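Local coordinates for envelope glycoprotein (Bourbon virus, PDB 5ZKX) that probably drives fusion of the viral envelope with the host-cell membrane, as a class III fusion glycoprotein of the gp64 type in its trimeric postfusion form, at residues A163-P168 with T181-G186. Numbering follows the deposited sequence.
Sequences AVIVMP and TFWTDG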
ATOM      1  N   ALA A 163      24.081   0.722 -12.404  1.00 18.99           N
ATOM      2  CA  ALA A 163      22.868   0.087 -12.898  1.00 22.15           C
ATOM      3  C   ALA A 163      22.893  -1.407 -12.590  1.00 21.84           C
ATOM      4  O   ALA A 163      23.900  -2.081 -12.834  1.00 18.93           O
ATOM      5  CB  ALA A 163      22.729   0.313 -14.403  1.00 22.11           C
ATOM      6  N   VAL A 164      21.783  -1.926 -12.059  1.00 19.03           N
ATOM      7  CA  VAL A 164      21.679  -3.327 -11.671  1.00 16.66           C
ATOM      8  C   VAL A 164      20.274  -3.838 -11.956  1.00 21.67           C
ATOM      9  O   VAL A 164      19.319  -3.070 -12.099  1.00 18.03           O
ATOM     10  CB  VAL A 164      22.010  -3.558 -10.179  1.00 18.81           C
ATOM     11  CG1 VAL A 164      23.483  -3.300  -9.902  1.00 21.08           C
ATOM     12  CG2 VAL A 164      21.127  -2.688  -9.296  1.00 18.15           C
ATOM     13  N   ILE A 165      20.159  -5.161 -12.032  1.00 25.27           N
ATOM     14  CA  ILE A 165      18.872  -5.842 -12.045  1.00 21.04           C
ATOM     15  C   ILE A 165      18.664  -6.465 -10.676  1.00 26.57           C
ATOM     16  O   ILE A 165      19.559  -7.141 -10.149  1.00 27.53           O
ATOM     17  CB  ILE A 165      18.804  -6.906 -13.151  1.00 25.80           C
ATOM     18  CG1 ILE A 165      19.234  -6.309 -14.490  1.00 28.41           C
ATOM     19  CG2 ILE A 165      17.392  -7.475 -13.248  1.00 22.64           C
ATOM     20  CD1 ILE A 165      19.719  -7.330 -15.493  1.00 23.59           C
ATOM     21  N   VAL A 166      17.494  -6.230 -10.090  1.00 32.29           N
ATOM     22  CA  VAL A 166      17.155  -6.747  -8.772  1.00 29.19           C
ATOM     23  C   VAL A 166      16.361  -8.032  -8.945  1.00 28.39           C
ATOM     24  O   VAL A 166      15.364  -8.068  -9.678  1.00 24.64           O
ATOM     25  CB  VAL A 166      16.372  -5.707  -7.947  1.00 31.68           C
ATOM     26  CG1 VAL A 166      17.284  -4.561  -7.552  1.00 27.47           C
ATOM     27  CG2 VAL A 166      15.188  -5.174  -8.735  1.00 32.53           C
ATOM     28  N   MET A 167      16.817  -9.092  -8.294  1.00 30.44           N
ATOM     29  CA  MET A 167      16.114 -10.360  -8.327  1.00 30.40           C
ATOM     30  C   MET A 167      15.020 -10.377  -7.266  1.00 28.60           C
ATOM     31  O   MET A 167      15.087  -9.640  -6.280  1.00 29.11           O
ATOM     32  CB  MET A 167      17.091 -11.510  -8.103  1.00 29.95           C
ATOM     33  CG  MET A 167      18.260 -11.538  -9.076  1.00 34.07           C
ATOM     34  SD  MET A 167      17.744 -11.977 -10.747  1.00 51.83           S
ATOM     35  CE  MET A 167      18.326 -10.569 -11.676  1.00 32.02           C
ATOM     36  N   PRO A 168      13.982 -11.193  -7.460  1.00 18.13           N
ATOM     37  CA  PRO A 168      12.935 -11.283  -6.430  1.00 22.66           C
ATOM     38  C   PRO A 168      13.449 -11.747  -5.075  1.00 20.74           C
ATOM     39  O   PRO A 168      12.831 -11.430  -4.052  1.00 19.92           O
ATOM     40  CB  PRO A 168      11.937 -12.278  -7.037  1.00 21.03           C
ATOM     41  CG  PRO A 168      12.116 -12.118  -8.512  1.00 20.83           C
ATOM     42  CD  PRO A 168      13.584 -11.854  -8.715  1.00 17.12           C
ATOM     43  N   THR A 181      23.773  -7.522 -21.632  1.00 39.45           N
ATOM     44  CA  THR A 181      23.937  -8.397 -20.474  1.00 40.82           C
ATOM     45  C   THR A 181      23.098  -9.666 -20.611  1.00 37.90           C
ATOM     46  O   THR A 181      21.873  -9.610 -20.754  1.00 35.67           O
ATOM     47  CB  THR A 181      23.578  -7.648 -19.183  1.00 36.29           C
ATOM     48  OG1 THR A 181      23.635  -8.547 -18.068  1.00 37.46           O
ATOM     49  CG2 THR A 181      22.197  -7.051 -19.268  1.00 37.03           C
ATOM     50  N   PHE A 182      23.783 -10.809 -20.586  1.00 29.42           N
ATOM     51  CA  PHE A 182      23.184 -12.128 -20.728  1.00 21.59           C
ATOM     52  C   PHE A 182      23.678 -13.016 -19.596  1.00 21.19           C
ATOM     53  O   PHE A 182      24.821 -12.887 -19.148  1.00 19.02           O
ATOM     54  CB  PHE A 182      23.539 -12.747 -22.094  1.00 20.58           C
ATOM     55  CG  PHE A 182      23.278 -14.228 -22.186  1.00 24.90           C
ATOM     56  CD1 PHE A 182      22.024 -14.702 -22.541  1.00 21.33           C
ATOM     57  CD2 PHE A 182      24.290 -15.144 -21.943  1.00 19.72           C
ATOM     58  CE1 PHE A 182      21.781 -16.059 -22.634  1.00 18.86           C
ATOM     59  CE2 PHE A 182      24.052 -16.503 -22.034  1.00 20.18           C
ATOM     60  CZ  PHE A 182      22.795 -16.960 -22.382  1.00 24.99           C
ATOM     61  N   TRP A 183      22.814 -13.916 -19.127  1.00 21.24           N
ATOM     62  CA  TRP A 183      23.227 -14.873 -18.109  1.00 21.77           C
ATOM     63  C   TRP A 183      22.256 -16.044 -18.081  1.00 22.68           C
ATOM     64  O   TRP A 183      21.196 -16.025 -18.712  1.00 21.70           O
ATOM     65  CB  TRP A 183      23.351 -14.213 -16.729  1.00 21.75           C
ATOM     66  CG  TRP A 183      22.071 -14.031 -15.976  1.00 20.75           C
ATOM     67  CD1 TRP A 183      21.516 -14.898 -15.083  1.00 21.80           C
ATOM     68  CD2 TRP A 183      21.202 -12.893 -16.023  1.00 22.47           C
ATOM     69  NE1 TRP A 183      20.349 -14.378 -14.578  1.00 18.77           N
ATOM     70  CE2 TRP A 183      20.133 -13.147 -15.139  1.00 19.67           C
ATOM     71  CE3 TRP A 183      21.222 -11.686 -16.729  1.00 21.54           C
ATOM     72  CZ2 TRP A 183      19.094 -12.241 -14.945  1.00 19.36           C
ATOM     73  CZ3 TRP A 183      20.189 -10.788 -16.536  1.00 19.11           C
ATOM     74  CH2 TRP A 183      19.139 -11.070 -15.652  1.00 23.50           C
ATOM     75  N   THR A 184      22.642 -17.070 -17.326  1.00 29.59           N
ATOM     76  CA  THR A 184      21.947 -18.347 -17.283  1.00 27.47           C
ATOM     77  C   THR A 184      21.829 -18.805 -15.836  1.00 24.36           C
ATOM     78  O   THR A 184      22.797 -18.725 -15.076  1.00 25.79           O
ATOM     79  CB  THR A 184      22.701 -19.397 -18.116  1.00 28.06           C
ATOM     80  OG1 THR A 184      22.396 -19.220 -19.505  1.00 36.67           O
ATOM     81  CG2 THR A 184      22.327 -20.800 -17.692  1.00 37.08           C
ATOM     82  N   ASP A 185      20.642 -19.279 -15.456  1.00 24.52           N
ATOM     83  CA  ASP A 185      20.405 -19.804 -14.110  1.00 28.32           C
ATOM     84  C   ASP A 185      19.533 -21.049 -14.242  1.00 26.50           C
ATOM     85  O   ASP A 185      18.315 -20.942 -14.410  1.00 27.24           O
ATOM     86  CB  ASP A 185      19.751 -18.763 -13.209  1.00 30.79           C
ATOM     87  CG  ASP A 185      19.867 -19.108 -11.728  1.00 32.56           C
ATOM     88  OD1 ASP A 185      20.089 -20.291 -11.398  1.00 35.21           O
ATOM     89  OD2 ASP A 185      19.732 -18.191 -10.891  1.00 32.68           O
ATOM     90  N   GLY A 186      20.159 -22.217 -14.160  1.00 24.01           N
ATOM     91  CA  GLY A 186      19.414 -23.463 -14.242  1.00 22.51           C
ATOM     92  C   GLY A 186      18.742 -23.615 -15.590  1.00 23.03           C
ATOM     93  O   GLY A 186      19.398 -23.657 -16.637  1.00 29.62           O
TER
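Ile165 and Met167 meet the indole of Trp183 in a small, buried apolar contact between two different antiparallel beta-sheets of this glycoprotein of the gp64 family, whose members are class III fusion proteins. Strand 162-166 is the middle strand of a three-stranded sheet, flanked by 153-155 and 172-174, whereas strand 182-185 pairs with 188-192 in a separate sheet. The case illustrates how one large aromatic side chain can join two sheets whose backbones share no hydrogen bond here: the closest approach of alpha carbons, Ile165 CA to Thr181 CA, is 10.2 Å, and side chains alone span the interval.

Trp183 reaches from its strand toward 163-168, and the six-membered part of the indole does all the touching. With CG between the backbone N and the carbonyl carbon (chi1 81°), the indole is held with its benzo end foremost, toward Ile165 and Met167. From strand 162-166 Ile165 sends its longer branch, CG1-CD1, extended at chi2 (157°), so that the terminal methyl CD1 comes to 3.6 Å from Trp183 CZ3. Met167, just past the end of the same strand, is bent at both chi2 and chi3, and this folding brings the methyl CE, rather than the sulfur, to 3.8 Å from Trp183 CZ2. Both methyls approach the indole obliquely; the two segments together bury a modest 140 Å², both sides summed.

Neighbours complete the setting. Tyr190 of strand 188-192 stacks on Trp183, and Arg173 makes a cation-pi contact with it, while the backbone of Arg173 is hydrogen-bonded to that of Ile165. Met167 also packs on Trp424 of helix 422-437, bringing a third element to this junction. The two methyls share one ring carbon: Trp183 CH2 lies 3.8 Å from Ile165 CD1 and 4.1 Å from Met167 CE.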